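Local coordinates for protein peroxisomal acyl-coenzyme A oxidase 1 (Arabidopsis thaliana, PDB 1W07) that oxidises long- and medium-chain acyl-CoAs to 2-trans-enoyl-CoAs in peroxisomal beta-oxidation, using FAD and passing the electrons to oxygen to give hydrogen peroxide, at residues R298-A303 with E393-L398; T304-V309 with S616-Y621; A387-I392 with A415-A420. The protein carries 1 engineered substitution. All coordinates share one frame; numbering follows the deposited sequence.

Interaction 1. Residues R298-A303 with E393-L398; sequences RAVCIA and EECRKL. With FAD (flavin-adenine dinucleotide), chain C.
Residues 298-303 and 393-398 run almost parallel, their helix axes 9° apart and 8.9 Å at closest approach, within the helical C-alpha1 domain of the acyl-CoA oxidase. Such spacing illustrates how small residues let helices close up: Ala303 CA lies just 5.4 Å from Cys395 CA. The seam is apolar and no hydrogen bond crosses it. Cys395 reaches in from one helix with SG beside its own backbone N and anti to the carbonyl carbon (chi1 -76°). That torsion lays the sulfur along the Ala299 backbone, Cys395 SG lying 3.7 Å from Ala299 O, while Val300 CG2 touches it from the side. One turn on, the methyl of Ala303 packs on the thiol-bearing carbon, Ala303 CB to Cys395 CB 3.8 Å, and brushes Leu398 CB. Leu337 of helix 328-363 touches both Val300 and Cys395. On the far side of the second helix, Arg396 grips Glu393 side-on, NE and NH2 each meeting a syn lone pair in the guanidinium plane, while Lys397 NZ takes the anti lone pair of OE1; this carboxylate would probably stay ionised. Leu398 borders the cofactor: its O, hydrogen-bonded to Gln330, comes within 3.3 Å of the FAD ribose carbon C4B.

Interaction 2. Residues T304-V309 with S616-Y621; sequences TRYSAV and SVLGRY
Arg305 and Tyr306, neighbours on one helix, meet the type I turn Val617-Arg620 in two different ways. Arg305 reaches out extended from CG to NE, and its guanidinium stands nearly perpendicular to the Tyr621 ring, the planes 85° apart. Arg305 NH2 donates to Gly619 O at 3.0 Å, in the guanidinium plane and nearly along the C=O axis, with a nearly straight N-H...O angle of 167°. Tyr621 CA sits over one face of the same group, and Tyr621 CD1 lies 3.6 Å from Arg305 NH1, which forms a salt bridge with Asp605. Tyr306 has its ring anti to the backbone N and lies alongside Leu618, both side chains pointing the same way. Leu618 CD1 stands over the ring centre as a CH-pi contact, 4.3 Å from the Tyr306 centroid. The turn is braced internally by an ST motif, Gly619 N donating to Ser616 OG at 2.9 Å. An alanine at Arg305 would lose the bond to Gly619 O and the Asp605 salt bridge, and would probably loosen the turn against the helix. The contact joins the C-terminal end of helix 278-309 to the loop between helices 611-614 and 625-635, with Val625 touching Leu618 and helix 600-605 packing on Thr304 and Ala308.

Interaction 3. Residues A387-I392 with A415-A420; sequences ATADGI and AVYVPA
Tyr417 turns its ring anti to the backbone N (chi1 -175°), which sends it straight out toward helix 370-398, in the C-alpha1 helical domain of the acyl-CoA oxidase family. Thr388 answers with CG2 also anti to its own backbone N, so that the methyl faces the ring, and Ile392, with CG1 beside its backbone N and CD1 extended beyond it (chi2 171°), points the tip of its chain at the base of the tyrosine. The result is a worked case of one aromatic side chain packed against three residues of a neighbouring helix, Thr388, Ala389 and Ile392. Thr388 crosses the ring at about a right angle; its CG2 is 3.8 Å from the Tyr417 centroid, a CH-pi contact displaced toward the hydroxyl end, where CG2 comes to 3.5 Å of Tyr417 CZ. Thr388 OG1 is meanwhile occupied by Thr384 O one turn back. Near the other end of the ring, Ile392 CD1 lies 3.7 Å from Tyr417 CB, and Ala389 fills in between, its CB 4.0 Å from Tyr417 CD2. No hydrogen bond joins the segments. Helix 278-309 adds to the packing through Ala292, which meets both Thr388 and Tyr417. The second subunit also reaches this contact: its Lys397 packs on Ala389 and its Tyr404 on Val418 and Pro419. Pro419 touches an FAD, probably the other copy in the dimer. Residues 418-420 form a 3-10 segment, Ala420 N bonding to Tyr417 O at 2.8 Å, and this turn sets Ala420 CB 3.6 Å above the plane of the Tyr417 ring, on the face opposite Thr388 CG2.

In the fold
Interactions 1 and 2 follow one another along helix 278-309, their centres 9 Å apart, and meet where Ile302 CG2 approaches Ser616 OG to 3.3 Å. Interactions 1 and 3 share helix 370-398, with centres 11 Å apart and Ala299 CB 3.9 Å from Ile392 CA. Interactions 2 and 3, about 20 Å between centres, do not touch. Interactions 1 and 2 lie near one FAD: Leu398 borders it, Tyr306 packs near Arg310, and it also bonds Gln330 and Arg310 of this chain and Thr422 and Asp426 of the second subunit. In interaction 3, Pro419 touches an FAD, probably the other copy, and the side chains of Tyr417 and Glu424, the inferred proton acceptor, are about 11 Å apart.

Interaction 1. Residues R298-A303 with E393-L398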
loop_
_atom_site.group_PDB
_atom_site.type_symbol
_atom_site.label_atom_id
_atom_site.label_comp_id
_atom_site.label_asym_id
_atom_site.label_seq_id
_atom_site.Cartn_x
_atom_site.Cartn_y
_atom_site.Cartn_z
ATOM N N ARG B 298 1.933 7.673 -13.959
ATOM C CA ARG B 298 3.181 6.926 -14.129
ATOM C C ARG B 298 2.913 5.462 -13.812
ATOM O O ARG B 298 3.289 4.574 -14.590
ATOM C CB ARG B 298 4.286 7.446 -13.203
ATOM C CG ARG B 298 4.827 8.832 -13.558
ATOM C CD ARG B 298 5.765 9.374 -12.460
ATOM N NE ARG B 298 7.006 8.615 -12.374
ATOM C CZ ARG B 298 8.063 8.971 -11.649
ATOM N NH1 ARG B 298 8.036 10.073 -10.908
ATOM N NH2 ARG B 298 9.178 8.245 -11.696
ATOM N N ALA B 299 2.263 5.211 -12.671
ATOM C CA ALA B 299 1.961 3.854 -12.249
ATOM C C ALA B 299 1.065 3.143 -13.256
ATOM O O ALA B 299 1.330 2.003 -13.625
ATOM C CB ALA B 299 1.301 3.866 -10.843
ATOM N N VAL B 300 0.009 3.816 -13.704
ATOM C CA VAL B 300 -0.931 3.247 -14.686
ATOM C C VAL B 300 -0.226 2.940 -16.028
ATOM O O VAL B 300 -0.533 1.936 -16.681
ATOM C CB VAL B 300 -2.118 4.220 -14.938
ATOM C CG1 VAL B 300 -2.935 3.788 -16.172
ATOM C CG2 VAL B 300 -3.004 4.270 -13.675
ATOM N N CYS B 301 0.703 3.800 -16.436
ATOM C CA CYS B 301 1.433 3.587 -17.684
ATOM C C CYS B 301 2.208 2.271 -17.566
ATOM O O CYS B 301 2.197 1.446 -18.476
ATOM C CB CYS B 301 2.400 4.748 -17.912
ATOM S SG CYS B 301 3.451 4.640 -19.393
ATOM N N ILE B 302 2.857 2.063 -16.422
ATOM C CA ILE B 302 3.643 0.854 -16.200
ATOM C C ILE B 302 2.768 -0.392 -16.190
ATOM O O ILE B 302 3.044 -1.366 -16.895
ATOM C CB ILE B 302 4.446 0.956 -14.874
ATOM C CG1 ILE B 302 5.446 2.125 -14.974
ATOM C CG2 ILE B 302 5.183 -0.351 -14.609
ATOM C CD1 ILE B 302 6.150 2.503 -13.647
ATOM N N ALA B 303 1.712 -0.365 -15.391
ATOM C CA ALA B 303 0.836 -1.518 -15.294
ATOM C C ALA B 303 0.116 -1.790 -16.603
ATOM O O ALA B 303 -0.060 -2.960 -16.975
ATOM C CB ALA B 303 -0.175 -1.331 -14.139
ATOM N N GLU B 393 -0.090 1.398 -5.494
ATOM C CA GLU B 393 0.177 0.082 -4.935
ATOM C C GLU B 393 -0.621 -0.982 -5.685
ATOM O O GLU B 393 -0.156 -2.112 -5.866
ATOM C CB GLU B 393 -0.141 0.044 -3.423
ATOM C CG GLU B 393 -0.242 -1.386 -2.843
ATOM C CD GLU B 393 1.000 -2.253 -3.084
ATOM O OE1 GLU B 393 0.915 -3.493 -2.906
ATOM O OE2 GLU B 393 2.071 -1.711 -3.430
ATOM N N GLU B 394 -1.823 -0.627 -6.123
ATOM C CA GLU B 394 -2.657 -1.571 -6.862
ATOM C C GLU B 394 -2.020 -1.863 -8.226
ATOM O O GLU B 394 -2.126 -2.981 -8.752
ATOM C CB GLU B 394 -4.053 -0.997 -7.053
ATOM C CG GLU B 394 -4.998 -1.878 -7.863
ATOM C CD GLU B 394 -5.366 -3.215 -7.190
ATOM O OE1 GLU B 394 -6.067 -4.004 -7.849
ATOM O OE2 GLU B 394 -4.975 -3.484 -6.034
ATOM N N CYS B 395 -1.345 -0.873 -8.801
ATOM C CA CYS B 395 -0.701 -1.098 -10.089
ATOM C C CYS B 395 0.445 -2.065 -9.884
ATOM O O CYS B 395 0.774 -2.836 -10.786
ATOM C CB CYS B 395 -0.190 0.215 -10.685
ATOM S SG CYS B 395 -1.480 1.261 -11.399
ATOM N N ARG B 396 1.055 -2.034 -8.699
ATOM C CA ARG B 396 2.156 -2.945 -8.442
ATOM C C ARG B 396 1.611 -4.377 -8.398
ATOM O O ARG B 396 2.191 -5.282 -9.001
ATOM C CB ARG B 396 2.873 -2.577 -7.138
ATOM C CG ARG B 396 4.189 -3.331 -6.925
ATOM C CD ARG B 396 4.696 -3.133 -5.514
ATOM N NE ARG B 396 3.753 -3.721 -4.568
ATOM C CZ ARG B 396 3.546 -5.028 -4.437
ATOM N NH1 ARG B 396 4.240 -5.902 -5.162
ATOM N NH2 ARG B 396 2.616 -5.460 -3.606
ATOM N N LYS B 397 0.482 -4.582 -7.715
ATOM C CA LYS B 397 -0.118 -5.907 -7.622
ATOM C C LYS B 397 -0.570 -6.390 -9.001
ATOM O O LYS B 397 -0.582 -7.593 -9.284
ATOM C CB LYS B 397 -1.322 -5.896 -6.670
ATOM C CG LYS B 397 -0.964 -5.645 -5.201
ATOM C CD LYS B 397 -2.085 -6.153 -4.290
ATOM C CE LYS B 397 -1.718 -6.003 -2.814
ATOM N NZ LYS B 397 -1.685 -4.578 -2.378
ATOM N N LEU B 398 -0.960 -5.452 -9.855
ATOM C CA LEU B 398 -1.402 -5.795 -11.200
ATOM C C LEU B 398 -0.260 -6.388 -12.027
ATOM O O LEU B 398 -0.497 -7.041 -13.048
ATOM C CB LEU B 398 -1.974 -4.553 -11.896
ATOM C CG LEU B 398 -3.373 -4.158 -11.402
ATOM C CD1 LEU B 398 -3.739 -2.773 -11.905
ATOM C CD2 LEU B 398 -4.381 -5.189 -11.883
HETATM P PA FAD C . 0.454 -13.569 -13.052
HETATM O O1A FAD C . -0.254 -14.848 -12.817
HETATM O O2A FAD C . 1.235 -13.405 -14.299
HETATM O O5B FAD C . -0.610 -12.369 -12.914
HETATM C C5B FAD C . -0.280 -11.028 -13.289
HETATM C C4B FAD C . -1.559 -10.189 -13.385
HETATM O O4B FAD C . -2.450 -10.895 -14.273
HETATM C C3B FAD C . -2.268 -10.119 -12.030
HETATM O O3B FAD C . -3.086 -8.947 -11.974
HETATM C C2B FAD C . -3.131 -11.379 -12.061
HETATM O O2B FAD C . -4.275 -11.199 -11.223
HETATM C C1B FAD C . -3.596 -11.323 -13.519
HETATM N N9A FAD C . -4.046 -12.652 -13.988
HETATM C C8A FAD C . -3.253 -13.678 -14.303
HETATM N N7A FAD C . -3.991 -14.708 -14.709
HETATM C C5A FAD C . -5.267 -14.332 -14.662
HETATM C C6A FAD C . -6.459 -14.974 -14.969
HETATM N N6A FAD C . -6.458 -16.215 -15.444
HETATM N N1A FAD C . -7.659 -14.270 -14.809
HETATM C C2A FAD C . -7.630 -12.946 -14.351
HETATM N N3A FAD C . -6.473 -12.371 -14.066
HETATM C C4A FAD C . -5.308 -13.023 -14.207
HETATM N N1 FAD C . 8.259 -19.400 -6.986
HETATM C C2 FAD C . 8.932 -20.614 -6.798
HETATM O O2 FAD C . 8.868 -21.492 -7.654
HETATM N N3 FAD C . 9.715 -20.787 -5.648
HETATM C C4 FAD C . 9.831 -19.754 -4.709
HETATM O O4 FAD C . 10.525 -19.914 -3.707
HETATM C C4X FAD C . 9.161 -18.553 -4.906
HETATM N N5 FAD C . 9.322 -17.491 -4.004
HETATM C C5X FAD C . 8.678 -16.265 -4.211
HETATM C C6 FAD C . 8.953 -15.180 -3.386
HETATM C C7 FAD C . 8.432 -13.922 -3.688
HETATM C C7M FAD C . 8.789 -12.735 -2.792
HETATM C C8 FAD C . 7.623 -13.754 -4.813
HETATM C C8M FAD C . 7.071 -12.379 -5.203
HETATM C C9 FAD C . 7.336 -14.848 -5.625
HETATM C C9A FAD C . 7.860 -16.106 -5.332
HETATM N N10 FAD C . 7.655 -17.184 -6.203
HETATM C C10 FAD C . 8.371 -18.377 -6.036
HETATM C "C1'" FAD C . 6.746 -17.051 -7.368
HETATM C "C2'" FAD C . 5.299 -17.109 -6.865
HETATM O "O2'" FAD C . 5.118 -18.284 -6.069
HETATM C "C3'" FAD C . 4.238 -17.093 -7.969
HETATM O "O3'" FAD C . 4.464 -18.175 -8.878
HETATM C "C4'" FAD C . 4.222 -15.777 -8.750
HETATM O "O4'" FAD C . 4.378 -14.655 -7.878
HETATM C "C5'" FAD C . 2.903 -15.645 -9.511
HETATM O "O5'" FAD C . 2.783 -14.322 -10.032
HETATM P P FAD C . 2.819 -14.046 -11.614
HETATM O O1P FAD C . 3.943 -13.120 -11.874
HETATM O O2P FAD C . 2.782 -15.340 -12.332
HETATM O O3P FAD C . 1.430 -13.260 -11.811
#

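Interaction 2. Residues T304-V309 with S616-Y621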
loop_
_atom_site.group_PDB
_atom_site.type_symbol
_atom_site.label_atom_id
_atom_site.label_comp_id
_atom_site.label_asym_id
_atom_site.label_seq_id
_atom_site.Cartn_x
_atom_site.Cartn_y
_atom_site.Cartn_z
ATOM N N THR B 304 -0.276 -0.740 -17.332
ATOM C CA THR B 304 -0.969 -0.935 -18.612
ATOM C C THR B 304 -0.051 -1.603 -19.639
ATOM O O THR B 304 -0.440 -2.578 -20.280
ATOM C CB THR B 304 -1.533 0.419 -19.186
ATOM O OG1 THR B 304 -2.489 0.966 -18.272
ATOM C CG2 THR B 304 -2.235 0.186 -20.514
ATOM N N ARG B 305 1.170 -1.100 -19.796
ATOM C CA ARG B 305 2.077 -1.709 -20.761
ATOM C C ARG B 305 2.422 -3.135 -20.352
ATOM O O ARG B 305 2.350 -4.056 -21.170
ATOM C CB ARG B 305 3.348 -0.859 -20.904
ATOM C CG ARG B 305 3.108 0.498 -21.561
ATOM C CD ARG B 305 4.388 1.312 -21.627
ATOM N NE ARG B 305 4.213 2.538 -22.399
ATOM C CZ ARG B 305 5.052 3.563 -22.381
ATOM N NH1 ARG B 305 4.801 4.634 -23.120
ATOM N NH2 ARG B 305 6.134 3.523 -21.620
ATOM N N TYR B 306 2.789 -3.341 -19.088
ATOM C CA TYR B 306 3.102 -4.699 -18.673
ATOM C C TYR B 306 1.906 -5.643 -18.831
ATOM O O TYR B 306 2.087 -6.827 -19.115
ATOM C CB TYR B 306 3.575 -4.729 -17.228
ATOM C CG TYR B 306 3.994 -6.111 -16.794
ATOM C CD1 TYR B 306 5.142 -6.709 -17.323
ATOM C CD2 TYR B 306 3.243 -6.833 -15.867
ATOM C CE1 TYR B 306 5.529 -7.989 -16.931
ATOM C CE2 TYR B 306 3.621 -8.113 -15.475
ATOM C CZ TYR B 306 4.760 -8.683 -16.006
ATOM O OH TYR B 306 5.129 -9.948 -15.611
ATOM N N SER B 307 0.690 -5.134 -18.636
ATOM C CA SER B 307 -0.517 -5.963 -18.758
ATOM C C SER B 307 -0.729 -6.412 -20.202
ATOM O O SER B 307 -1.336 -7.449 -20.457
ATOM C CB SER B 307 -1.756 -5.201 -18.285
ATOM O OG SER B 307 -1.719 -4.952 -16.886
ATOM N N ALA B 308 -0.231 -5.616 -21.137
ATOM C CA ALA B 308 -0.351 -5.925 -22.559
ATOM C C ALA B 308 0.752 -6.889 -22.988
ATOM O O ALA B 308 0.604 -7.619 -23.969
ATOM C CB ALA B 308 -0.276 -4.649 -23.379
ATOM N N VAL B 309 1.860 -6.886 -22.252
ATOM C CA VAL B 309 2.980 -7.774 -22.568
ATOM C C VAL B 309 2.806 -9.127 -21.883
ATOM O O VAL B 309 3.001 -10.176 -22.498
ATOM C CB VAL B 309 4.334 -7.176 -22.105
ATOM C CG1 VAL B 309 5.424 -8.232 -22.183
ATOM C CG2 VAL B 309 4.711 -5.977 -22.971
ATOM N N SER B 616 11.344 2.024 -15.340
ATOM C CA SER B 616 10.641 0.761 -15.180
ATOM C C SER B 616 10.913 -0.231 -16.282
ATOM O O SER B 616 10.729 0.067 -17.461
ATOM C CB SER B 616 9.137 1.016 -15.147
ATOM O OG SER B 616 8.417 -0.206 -15.176
ATOM N N VAL B 617 11.319 -1.424 -15.884
ATOM C CA VAL B 617 11.601 -2.472 -16.842
ATOM C C VAL B 617 10.279 -3.054 -17.348
ATOM O O VAL B 617 10.146 -3.385 -18.522
ATOM C CB VAL B 617 12.447 -3.603 -16.191
ATOM C CG1 VAL B 617 12.562 -4.769 -17.161
ATOM C CG2 VAL B 617 13.846 -3.066 -15.797
ATOM N N LEU B 618 9.290 -3.165 -16.467
ATOM C CA LEU B 618 8.009 -3.731 -16.866
ATOM C C LEU B 618 7.241 -2.769 -17.759
ATOM O O LEU B 618 6.456 -3.190 -18.615
ATOM C CB LEU B 618 7.159 -4.057 -15.632
ATOM C CG LEU B 618 7.788 -4.903 -14.516
ATOM C CD1 LEU B 618 6.689 -5.256 -13.538
ATOM C CD2 LEU B 618 8.457 -6.176 -15.066
ATOM N N GLY B 619 7.499 -1.475 -17.564
ATOM C CA GLY B 619 6.800 -0.457 -18.315
ATOM C C GLY B 619 7.526 0.180 -19.478
ATOM O O GLY B 619 7.114 1.233 -19.960
ATOM N N ARG B 620 8.603 -0.452 -19.929
ATOM C CA ARG B 620 9.382 0.068 -21.038
ATOM C C ARG B 620 8.483 0.335 -22.229
ATOM O O ARG B 620 7.582 -0.444 -22.533
ATOM C CB ARG B 620 10.460 -0.930 -21.477
ATOM C CG ARG B 620 11.641 -1.106 -20.549
ATOM C CD ARG B 620 12.560 -2.186 -21.144
ATOM N NE ARG B 620 13.037 -1.806 -22.468
ATOM C CZ ARG B 620 14.096 -1.028 -22.686
ATOM N NH1 ARG B 620 14.800 -0.555 -21.664
ATOM N NH2 ARG B 620 14.431 -0.687 -23.926
ATOM N N TYR B 621 8.758 1.428 -22.923
ATOM C CA TYR B 621 8.009 1.807 -24.110
ATOM C C TYR B 621 7.958 0.670 -25.136
ATOM O O TYR B 621 6.897 0.378 -25.703
ATOM C CB TYR B 621 8.659 3.039 -24.755
ATOM C CG TYR B 621 8.000 3.484 -26.043
ATOM C CD1 TYR B 621 6.924 4.371 -26.023
ATOM C CD2 TYR B 621 8.414 2.978 -27.279
ATOM C CE1 TYR B 621 6.272 4.745 -27.205
ATOM C CE2 TYR B 621 7.768 3.348 -28.466
ATOM C CZ TYR B 621 6.699 4.226 -28.421
ATOM O OH TYR B 621 6.045 4.572 -29.589
#

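Interaction 3. Residues A387-I392 with A415-A420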
loop_
_atom_site.group_PDB
_atom_site.type_symbol
_atom_site.label_atom_id
_atom_site.label_comp_id
_atom_site.label_asym_id
_atom_site.label_seq_id
_atom_site.Cartn_x
_atom_site.Cartn_y
_atom_site.Cartn_z
ATOM N N ALA B 387 -6.634 8.399 -3.265
ATOM C CA ALA B 387 -6.901 7.538 -4.424
ATOM C C ALA B 387 -5.629 7.190 -5.180
ATOM O O ALA B 387 -5.480 6.061 -5.651
ATOM C CB ALA B 387 -7.898 8.208 -5.374
ATOM N N THR B 388 -4.707 8.147 -5.281
ATOM C CA THR B 388 -3.456 7.938 -6.017
ATOM C C THR B 388 -2.529 6.959 -5.317
ATOM O O THR B 388 -1.986 6.051 -5.957
ATOM C CB THR B 388 -2.742 9.288 -6.270
ATOM O OG1 THR B 388 -3.596 10.107 -7.078
ATOM C CG2 THR B 388 -1.390 9.088 -6.992
ATOM N N ALA B 389 -2.341 7.146 -4.011
ATOM C CA ALA B 389 -1.481 6.268 -3.226
ATOM C C ALA B 389 -1.975 4.825 -3.335
ATOM O O ALA B 389 -1.202 3.912 -3.623
ATOM C CB ALA B 389 -1.485 6.728 -1.758
ATOM N N ASP B 390 -3.268 4.613 -3.111
ATOM C CA ASP B 390 -3.797 3.260 -3.214
ATOM C C ASP B 390 -3.652 2.761 -4.661
ATOM O O ASP B 390 -3.308 1.603 -4.885
ATOM C CB ASP B 390 -5.273 3.215 -2.809
ATOM C CG ASP B 390 -5.497 3.514 -1.332
ATOM O OD1 ASP B 390 -4.561 3.364 -0.501
ATOM O OD2 ASP B 390 -6.642 3.879 -1.007
ATOM N N GLY B 391 -3.907 3.639 -5.635
ATOM C CA GLY B 391 -3.812 3.261 -7.038
ATOM C C GLY B 391 -2.427 2.805 -7.469
ATOM O O GLY B 391 -2.285 1.893 -8.305
ATOM N N ILE B 392 -1.395 3.438 -6.916
ATOM C CA ILE B 392 -0.020 3.096 -7.248
ATOM C C ILE B 392 0.309 1.706 -6.730
ATOM O O ILE B 392 0.934 0.925 -7.445
ATOM C CB ILE B 392 0.987 4.093 -6.633
ATOM C CG1 ILE B 392 0.816 5.466 -7.278
ATOM C CG2 ILE B 392 2.439 3.562 -6.812
ATOM C CD1 ILE B 392 1.603 6.550 -6.577
ATOM N N ALA B 415 6.379 4.426 -2.336
ATOM C CA ALA B 415 7.046 4.945 -1.149
ATOM C C ALA B 415 7.302 6.451 -1.258
ATOM O O ALA B 415 7.066 7.192 -0.305
ATOM C CB ALA B 415 8.359 4.187 -0.933
ATOM N N VAL B 416 7.757 6.920 -2.415
ATOM C CA VAL B 416 8.037 8.342 -2.552
ATOM C C VAL B 416 6.755 9.183 -2.580
ATOM O O VAL B 416 6.752 10.344 -2.145
ATOM C CB VAL B 416 8.885 8.624 -3.818
ATOM C CG1 VAL B 416 8.016 8.584 -5.074
ATOM C CG2 VAL B 416 9.597 9.959 -3.672
ATOM N N TYR B 417 5.657 8.594 -3.060
ATOM C CA TYR B 417 4.387 9.317 -3.146
ATOM C C TYR B 417 3.552 9.420 -1.853
ATOM O O TYR B 417 2.970 10.481 -1.586
ATOM C CB TYR B 417 3.484 8.716 -4.231
ATOM C CG TYR B 417 2.217 9.528 -4.409
ATOM C CD1 TYR B 417 2.244 10.738 -5.115
ATOM C CD2 TYR B 417 1.027 9.167 -3.767
ATOM C CE1 TYR B 417 1.136 11.563 -5.166
ATOM C CE2 TYR B 417 -0.098 10.002 -3.812
ATOM C CZ TYR B 417 -0.029 11.196 -4.515
ATOM O OH TYR B 417 -1.126 12.026 -4.601
ATOM N N VAL B 418 3.489 8.333 -1.069
ATOM C CA VAL B 418 2.679 8.270 0.154
ATOM C C VAL B 418 2.699 9.437 1.120
ATOM O O VAL B 418 1.701 9.693 1.804
ATOM C CB VAL B 418 2.939 6.987 1.000
ATOM C CG1 VAL B 418 2.209 5.833 0.385
ATOM C CG2 VAL B 418 4.411 6.695 1.120
ATOM N N PRO B 419 3.821 10.134 1.217
ATOM C CA PRO B 419 3.832 11.272 2.152
ATOM C C PRO B 419 2.732 12.284 1.776
ATOM O O PRO B 419 2.309 13.095 2.609
ATOM C CB PRO B 419 5.220 11.852 1.958
ATOM C CG PRO B 419 6.042 10.658 1.647
ATOM C CD PRO B 419 5.176 9.899 0.684
ATOM N N ALA B 420 2.288 12.246 0.526
ATOM C CA ALA B 420 1.250 13.159 0.042
ATOM C C ALA B 420 -0.033 13.061 0.880
ATOM O O ALA B 420 -0.808 14.015 0.955
ATOM C CB ALA B 420 0.938 12.874 -1.428
#